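Local structure of phosphodiesterase (Candida albicans, 6CPU) at residues V131-T135 against G136-F140; I161-M165 against T166-N170; A173-S176 against E177-N181; L414-S417 against S418-T422. The protein is a largely helical phosphodiesterase of the HD clan, modelled here as a single chain that carries a zinc ion and a magnesium ion. All blocks are in the same frame, centred on the assembly; numbering follows the deposited sequence.

How the interactions relate
Interactions 1, 2 and 3 follow one another along the chain: the C-terminal end of helix 127-135, the start of helix 165-173, and the start of helix 177-193. Interactions 1 and 2 touch directly, with M165 N 3.0 Å from W134 O in a probable hydrogen bond, and T135 and M165 both lean on P354. The centres of interactions 2 and 3 are about 17 Å apart. Interaction 4, in helix 411-421, is separate, yet helix 377-394 packs against interactions 2, 3 and 4 alike. Interaction 4 is the closest of the four to the metals: the side chain of I419 is about 7 Å from magnesium, compared with about 11 Å for M165 and about 13 Å for T135.

Interaction 1: residues V131-T135 against G136-F140; sequences VGNWT and GTTHF
T137 and T135 meet through their hydroxyls where helix 127-135 gives way to a loop. T137 OG1 donates to T135 OG1 at 2.8 Å, and T135 OG1 passes its own proton back to V131 O, also at 2.8 Å. In T135 the hydroxyl is tucked between the backbone N and carbonyl carbon (chi1 56°), which turns it back over the last helical turn. V131 O therefore has two donors, T135 OG1 and T135 N, arriving from opposite faces of its carbonyl plane. The backbone closes as a Schellman motif, with G136 at positive phi (70°). T137 N binds G132 O at 3.1 Å, in the carbonyl plane, while G136 N reaches N133 O at 3.3 Å from well above that carbonyl's plane. T138 OG1 rests directly on the main chain of G132, 3.3 Å from G132 CA. Water 1 joins T138 OG1 to N133 OD1, donating to the latter at 2.9 Å; N133 ND2 is held by L123 O. T135 and T137 also touch helix 358-363. The hydroxyl relay and the water thus supply partners for side-chain polar groups at a helix end that is partly buried, while the two Schellman bonds tie the amides of G136 and T137 to the carbonyls of N133 and G132 in the last turn.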
# COMPACT_ATOMS: atom_id res chain seq x y z
N VAL A 131 14.26 -6.11 -7.01
CA VAL A 131 14.30 -5.83 -5.59
C VAL A 131 15.71 -5.34 -5.20
O VAL A 131 15.85 -4.43 -4.41
CB VAL A 131 13.86 -7.04 -4.74
CG1 VAL A 131 14.02 -6.76 -3.25
CG2 VAL A 131 12.41 -7.43 -5.06
N GLY A 132 16.74 -5.97 -5.76
CA GLY A 132 18.11 -5.52 -5.52
C GLY A 132 18.34 -4.08 -5.99
O GLY A 132 19.04 -3.32 -5.32
N ASN A 133 17.76 -3.73 -7.13
CA ASN A 133 17.87 -2.36 -7.66
C ASN A 133 17.26 -1.37 -6.66
O ASN A 133 17.90 -0.38 -6.30
CB ASN A 133 17.13 -2.17 -8.98
CG ASN A 133 17.69 -2.98 -10.15
OD1 ASN A 133 18.88 -3.26 -10.26
ND2 ASN A 133 16.79 -3.31 -11.08
N TRP A 134 16.02 -1.64 -6.26
CA TRP A 134 15.27 -0.70 -5.40
C TRP A 134 15.98 -0.50 -4.07
O TRP A 134 16.04 0.62 -3.57
CB TRP A 134 13.86 -1.20 -5.12
CG TRP A 134 13.00 -1.36 -6.32
CD1 TRP A 134 13.00 -0.60 -7.45
CD2 TRP A 134 11.97 -2.32 -6.47
NE1 TRP A 134 12.03 -1.06 -8.33
CE2 TRP A 134 11.39 -2.12 -7.75
CE3 TRP A 134 11.49 -3.35 -5.66
CZ2 TRP A 134 10.34 -2.90 -8.22
CZ3 TRP A 134 10.46 -4.15 -6.15
CH2 TRP A 134 9.90 -3.91 -7.42
N THR A 135 16.50 -1.59 -3.49
CA THR A 135 17.08 -1.55 -2.16
C THR A 135 18.57 -1.16 -2.17
O THR A 135 19.15 -0.97 -1.10
CB THR A 135 16.97 -2.92 -1.46
OG1 THR A 135 17.59 -3.90 -2.30
CG2 THR A 135 15.53 -3.29 -1.18
N GLY A 136 19.19 -1.08 -3.34
CA GLY A 136 20.61 -0.73 -3.45
C GLY A 136 21.55 -1.81 -2.93
O GLY A 136 22.66 -1.51 -2.48
N THR A 137 21.10 -3.06 -2.99
CA THR A 137 21.89 -4.18 -2.41
C THR A 137 22.59 -5.03 -3.46
O THR A 137 23.37 -5.93 -3.10
CB THR A 137 21.01 -5.06 -1.50
OG1 THR A 137 19.87 -5.54 -2.22
CG2 THR A 137 20.56 -4.28 -0.28
N THR A 138 22.33 -4.77 -4.74
CA THR A 138 23.01 -5.47 -5.85
C THR A 138 23.81 -4.53 -6.78
O THR A 138 23.67 -4.57 -8.01
CB THR A 138 22.01 -6.28 -6.69
OG1 THR A 138 20.95 -5.42 -7.15
CG2 THR A 138 21.43 -7.42 -5.88
N HIS A 139 24.66 -3.69 -6.19
CA HIS A 139 25.57 -2.82 -6.96
C HIS A 139 26.27 -3.57 -8.09
O HIS A 139 26.34 -3.08 -9.22
CB HIS A 139 26.64 -2.19 -6.06
CG HIS A 139 26.18 -1.00 -5.28
ND1 HIS A 139 26.05 0.25 -5.85
CD2 HIS A 139 25.83 -0.86 -3.98
CE1 HIS A 139 25.64 1.11 -4.93
NE2 HIS A 139 25.49 0.46 -3.79
N PHE A 140 26.76 -4.76 -7.77
CA PHE A 140 27.54 -5.57 -8.72
C PHE A 140 26.82 -5.87 -10.04
O PHE A 140 27.47 -6.09 -11.06
CB PHE A 140 28.03 -6.88 -8.05
CG PHE A 140 26.93 -7.85 -7.71
CD1 PHE A 140 26.59 -8.87 -8.60
CD2 PHE A 140 26.24 -7.76 -6.50
CE1 PHE A 140 25.58 -9.78 -8.29
CE2 PHE A 140 25.23 -8.66 -6.19
CZ PHE A 140 24.91 -9.67 -7.09
O HOH W 1 20.00 -5.85 -9.57

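Interaction 2: residues I161-M165 against T166-N170; sequences IIPTM and TYILN
T164 caps helix 165-173: its OG1 accepts from Y167 N at 3.2 Å, as an N-cap residue does. The hydroxyl stands between the backbone N and carbonyl carbon of its own residue (chi1 67°), which swings it over the first turn. The backbone carbonyl of T164 starts the regular ladder, taking I168 N at 3.1 Å nearly in line with its C=O bond, and M165 O follows with L169 N at 2.9 Å. This capped first turn is the tight part of the contact, and P163 packs against its side at van der Waals distance. P163 CB sits in the angle between two residues of the helix, 4.0 Å from Y167 CD2 and 4.0 Å from I168 CD1. It meets the tyrosine ring obliquely, whereas T164 O lies at the edge of that ring, near its plane. The Y167 ring is carried to this place by CG standing anti to the backbone N (chi1 164°). I168 lays CG1 against T164 O at 3.5 Å. Buried in the same region, T164 N has no polar partner in the model. The looser side is that of T166, partly exposed, whose OG1 lies 3.3 Å from T164 OG1 as the two threonines cross at a slant. M165 goes the other way, into the interior. Its chain, bent at chi3, reaches T368 of helix 367-371 and L378 and Y381 of helix 377-394, while L169, one turn on, packs on S384 and L385 of the latter helix, and I162 turns to helix 110-124.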
# COMPACT_ATOMS: atom_id res chain seq x y z
N ILE A 161 17.06 5.44 -15.61
CA ILE A 161 15.67 5.01 -15.78
C ILE A 161 15.03 4.39 -14.54
O ILE A 161 13.85 4.62 -14.27
CB ILE A 161 15.62 4.02 -16.97
CG1 ILE A 161 15.81 4.79 -18.29
CG2 ILE A 161 14.32 3.24 -17.00
CD1 ILE A 161 16.11 3.89 -19.48
N ILE A 162 15.77 3.59 -13.79
CA ILE A 162 15.17 2.82 -12.72
C ILE A 162 15.32 3.52 -11.38
O ILE A 162 16.44 3.79 -10.96
CB ILE A 162 15.82 1.42 -12.61
CG1 ILE A 162 15.75 0.68 -13.94
CG2 ILE A 162 15.15 0.63 -11.49
CD1 ILE A 162 16.63 -0.56 -13.97
N PRO A 163 14.21 3.82 -10.69
CA PRO A 163 14.32 4.55 -9.44
C PRO A 163 14.72 3.65 -8.27
O PRO A 163 14.39 2.45 -8.26
CB PRO A 163 12.91 5.08 -9.23
CG PRO A 163 12.05 4.02 -9.81
CD PRO A 163 12.80 3.58 -11.04
N THR A 164 15.45 4.21 -7.33
CA THR A 164 15.80 3.52 -6.11
C THR A 164 15.09 4.18 -4.95
O THR A 164 14.57 5.31 -5.06
CB THR A 164 17.30 3.59 -5.83
OG1 THR A 164 17.66 4.94 -5.55
CG2 THR A 164 18.09 3.05 -7.00
N MET A 165 15.06 3.49 -3.82
CA MET A 165 14.43 4.02 -2.62
C MET A 165 15.04 5.34 -2.19
O MET A 165 14.30 6.30 -1.87
CB MET A 165 14.54 3.00 -1.48
CG MET A 165 13.61 1.80 -1.67
SD MET A 165 14.01 0.49 -0.49
CE MET A 165 13.38 1.22 1.00
N THR A 166 16.37 5.43 -2.19
CA THR A 166 17.04 6.68 -1.77
C THR A 166 16.73 7.83 -2.73
O THR A 166 16.57 8.99 -2.28
CB THR A 166 18.56 6.54 -1.58
OG1 THR A 166 19.17 6.04 -2.77
CG2 THR A 166 18.86 5.61 -0.40
N TYR A 167 16.61 7.53 -4.02
CA TYR A 167 16.31 8.56 -5.03
C TYR A 167 14.93 9.17 -4.77
O TYR A 167 14.75 10.41 -4.79
CB TYR A 167 16.38 7.95 -6.42
CG TYR A 167 15.73 8.80 -7.47
CD1 TYR A 167 16.39 9.91 -8.00
CD2 TYR A 167 14.46 8.52 -7.93
CE1 TYR A 167 15.79 10.69 -8.96
CE2 TYR A 167 13.85 9.29 -8.89
CZ TYR A 167 14.52 10.39 -9.39
OH TYR A 167 13.92 11.17 -10.35
N ILE A 168 13.94 8.31 -4.53
CA ILE A 168 12.58 8.77 -4.32
C ILE A 168 12.50 9.53 -3.00
O ILE A 168 11.88 10.58 -2.92
CB ILE A 168 11.57 7.60 -4.35
CG1 ILE A 168 11.57 6.93 -5.73
CG2 ILE A 168 10.18 8.11 -4.00
CD1 ILE A 168 10.90 5.56 -5.76
N LEU A 169 13.15 9.00 -1.97
CA LEU A 169 13.17 9.64 -0.66
C LEU A 169 13.77 11.05 -0.74
O LEU A 169 13.17 12.03 -0.26
CB LEU A 169 13.97 8.76 0.29
CG LEU A 169 13.84 8.94 1.78
CD1 LEU A 169 12.41 8.70 2.25
CD2 LEU A 169 14.80 7.96 2.45
N ASN A 170 14.93 11.15 -1.38
CA ASN A 170 15.63 12.43 -1.55
C ASN A 170 14.83 13.42 -2.38
O ASN A 170 14.73 14.60 -2.02
CB ASN A 170 17.00 12.23 -2.18
CG ASN A 170 17.74 13.55 -2.42
OD1 ASN A 170 17.74 14.09 -3.54
ND2 ASN A 170 18.35 14.07 -1.37

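Interaction 3: residues A173-S176 against E177-N181; sequences ATRS and EIATN
R175 and S176 run extended (S176 psi 165°) before the chain turns into helix 177-193, so T180, one turn in, comes back beside R175. The arginine chain lies along the first turn, with CG 3.7 Å from A179 CB, then bends at chi3 (45°) so that its NE points at the threonine. R175 NE donates to T180 OG1 at 2.8 Å, nearly straight (169°), with the oxygen lying at the edge of the guanidinium, in its plane; the two side chains cross at about a right angle. T180 OG1 in turn gives its proton to water 2 at 2.7 Å. That water donates to R175 O at 2.9 Å and to E177 OE1 at 3.2 Å, closing a small network in which the hydroxyl both accepts and donates. Further along the guanidinium, NH2 is bonded to N388 O, which fixes the head group against helix 377-394. There T180 also touches R392 and I393, and E177 OE2 makes a long, weak ion pair with R392. Nearer the solvent, S176 turns OG between its backbone N and carbonyl carbon and accepts A179 N at 3.1 Å. S176 O takes T180 N at 3.0 Å, the first regular bond of the helix. This is a classic serine N-cap, the hydroxyl taking an amide of the first turn, and here it stands at the short link between helices 165-173 and 177-193, with R175 reaching from the residue before the cap to T180, on the side of helix 377-394.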
# COMPACT_ATOMS: atom_id res chain seq x y z
N ALA A 173 11.99 14.87 -0.28
CA ALA A 173 12.41 15.67 0.86
C ALA A 173 12.93 17.07 0.46
O ALA A 173 12.86 18.02 1.25
CB ALA A 173 13.45 14.94 1.65
N THR A 174 13.47 17.19 -0.75
CA THR A 174 14.21 18.41 -1.16
C THR A 174 13.43 19.30 -2.12
O THR A 174 13.97 20.28 -2.64
CB THR A 174 15.54 18.05 -1.80
OG1 THR A 174 15.30 17.29 -3.00
CG2 THR A 174 16.40 17.26 -0.85
N ARG A 175 12.17 18.98 -2.34
CA ARG A 175 11.35 19.65 -3.35
C ARG A 175 11.11 21.11 -2.93
O ARG A 175 10.85 21.38 -1.77
CB ARG A 175 10.04 18.86 -3.50
CG ARG A 175 9.27 19.08 -4.78
CD ARG A 175 7.99 18.25 -4.84
NE ARG A 175 7.21 18.30 -3.61
CZ ARG A 175 6.89 17.25 -2.84
NH1 ARG A 175 7.26 16.01 -3.16
NH2 ARG A 175 6.19 17.45 -1.73
N SER A 176 11.24 22.07 -3.86
CA SER A 176 11.00 23.48 -3.51
C SER A 176 9.50 23.75 -3.36
O SER A 176 8.67 22.96 -3.80
CB SER A 176 11.57 24.44 -4.56
OG SER A 176 10.89 24.30 -5.79
N GLU A 177 9.15 24.89 -2.76
CA GLU A 177 7.75 25.25 -2.62
C GLU A 177 7.11 25.46 -4.00
O GLU A 177 5.96 25.09 -4.21
CB GLU A 177 7.59 26.48 -1.72
CG GLU A 177 6.25 26.55 -1.00
CD GLU A 177 6.12 25.59 0.20
OE1 GLU A 177 6.94 24.64 0.35
OE2 GLU A 177 5.18 25.78 1.00
N ILE A 178 7.86 26.04 -4.94
CA ILE A 178 7.40 26.25 -6.32
C ILE A 178 7.13 24.92 -7.04
O ILE A 178 6.14 24.78 -7.75
CB ILE A 178 8.43 27.05 -7.15
CG1 ILE A 178 8.46 28.51 -6.68
CG2 ILE A 178 8.12 26.99 -8.64
CD1 ILE A 178 9.69 29.27 -7.15
N ALA A 179 8.02 23.95 -6.87
CA ALA A 179 7.80 22.65 -7.49
C ALA A 179 6.58 21.98 -6.87
O ALA A 179 5.79 21.37 -7.57
CB ALA A 179 9.04 21.77 -7.36
N THR A 180 6.44 22.11 -5.55
CA THR A 180 5.31 21.52 -4.83
C THR A 180 3.97 22.06 -5.32
O THR A 180 3.02 21.30 -5.54
CB THR A 180 5.48 21.73 -3.31
OG1 THR A 180 6.61 20.97 -2.86
CG2 THR A 180 4.23 21.31 -2.53
N ASN A 181 3.87 23.37 -5.51
CA ASN A 181 2.61 23.94 -5.96
C ASN A 181 2.29 23.62 -7.41
O ASN A 181 1.11 23.52 -7.77
CB ASN A 181 2.58 25.45 -5.73
CG ASN A 181 2.54 25.80 -4.26
OD1 ASN A 181 1.90 25.12 -3.45
ND2 ASN A 181 3.24 26.87 -3.90
O HOH W 2 8.12 22.01 -0.93

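Interaction 4: residues L414-S417 against S418-T422; sequences LIIS and SILAT
L414 O is gripped twice by S418, through N at 3.0 Å and through OG at 2.9 Å, the two donors arriving from opposite faces of the carbonyl plane. This is the side-chain-to-main-chain bond that serine often makes within an alpha-helix, here helix 411-421: with OG beside its own backbone N and anti to the carbonyl carbon (chi1 -51°), the hydroxyl folds down onto the carbonyl four residues earlier. The buried OG thus has a backbone acceptor, and it also accepts from water 3, which lies close to S417 OG as well. L414 CD1 comes alongside at 4.0 Å from S418 OG. Regular i to i+4 bonds carry the helix on, with I419 N on I415 O and L420 N on I416 O, the latter nearly straight (169°). Along its flank two apolar pairs lie side by side and point the same way. I415 CG2 meets I419 CD1 at 3.8 Å, and I416 CG2 meets L420 CD1 at 3.7 Å. The first pair is buried: I415 packs on I387 and L391 of helix 377-394 and on V344 of helix 336-348, while I419 reaches F386. The second pair is only partly buried. On the serine side, L414 and S418 touch S454 of helix 446-462, the helix that ends in the zinc ligand D462. Where helix 411-421 runs out, I419 O is again doubly held, by T422 N at 3.1 Å and, in the carbonyl plane, by T422 OG1 at 2.8 Å.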
# COMPACT_ATOMS: atom_id res chain seq x y z
N LEU A 414 0.29 12.65 13.79
CA LEU A 414 -0.41 11.44 14.21
C LEU A 414 -0.19 10.32 13.21
O LEU A 414 0.04 9.18 13.60
CB LEU A 414 -1.90 11.71 14.39
CG LEU A 414 -2.78 10.52 14.79
CD1 LEU A 414 -2.25 9.82 16.03
CD2 LEU A 414 -4.22 10.99 14.99
N ILE A 415 -0.24 10.65 11.92
CA ILE A 415 -0.01 9.66 10.87
C ILE A 415 1.42 9.09 10.96
O ILE A 415 1.62 7.87 10.85
CB ILE A 415 -0.31 10.23 9.47
CG1 ILE A 415 -1.82 10.44 9.31
CG2 ILE A 415 0.23 9.30 8.38
CD1 ILE A 415 -2.25 11.19 8.08
N ILE A 416 2.41 9.97 11.16
CA ILE A 416 3.81 9.55 11.31
C ILE A 416 3.95 8.60 12.49
O ILE A 416 4.55 7.52 12.39
CB ILE A 416 4.76 10.76 11.49
CG1 ILE A 416 4.81 11.57 10.19
CG2 ILE A 416 6.15 10.29 11.93
CD1 ILE A 416 5.42 12.95 10.34
N SER A 417 3.40 9.02 13.62
CA SER A 417 3.42 8.22 14.84
C SER A 417 2.87 6.81 14.59
O SER A 417 3.49 5.81 14.95
CB SER A 417 2.63 8.93 15.94
OG SER A 417 2.35 8.05 17.01
N SER A 418 1.72 6.72 13.94
CA SER A 418 1.05 5.44 13.73
C SER A 418 1.84 4.57 12.73
O SER A 418 2.02 3.37 12.95
CB SER A 418 -0.40 5.64 13.27
OG SER A 418 -1.09 6.54 14.14
N ILE A 419 2.36 5.19 11.67
CA ILE A 419 3.17 4.43 10.74
C ILE A 419 4.44 3.91 11.41
O ILE A 419 4.79 2.73 11.25
CB ILE A 419 3.48 5.24 9.46
CG1 ILE A 419 2.17 5.47 8.69
CG2 ILE A 419 4.46 4.47 8.58
CD1 ILE A 419 2.30 6.28 7.41
N LEU A 420 5.12 4.77 12.18
CA LEU A 420 6.34 4.35 12.89
C LEU A 420 6.06 3.22 13.88
O LEU A 420 6.89 2.32 14.07
CB LEU A 420 7.01 5.54 13.57
CG LEU A 420 7.70 6.52 12.62
CD1 LEU A 420 8.29 7.68 13.40
CD2 LEU A 420 8.78 5.84 11.79
N ALA A 421 4.86 3.22 14.44
CA ALA A 421 4.45 2.20 15.40
C ALA A 421 4.38 0.78 14.84
O ALA A 421 4.42 -0.18 15.61
CB ALA A 421 3.11 2.59 16.02
N THR A 422 4.31 0.63 13.51
CA THR A 422 4.24 -0.71 12.91
C THR A 422 5.57 -1.45 12.83
O THR A 422 5.60 -2.58 12.36
CB THR A 422 3.60 -0.70 11.50
OG1 THR A 422 4.44 0.04 10.60
CG2 THR A 422 2.22 -0.06 11.56
O HOH W 3 0.10 6.92 16.81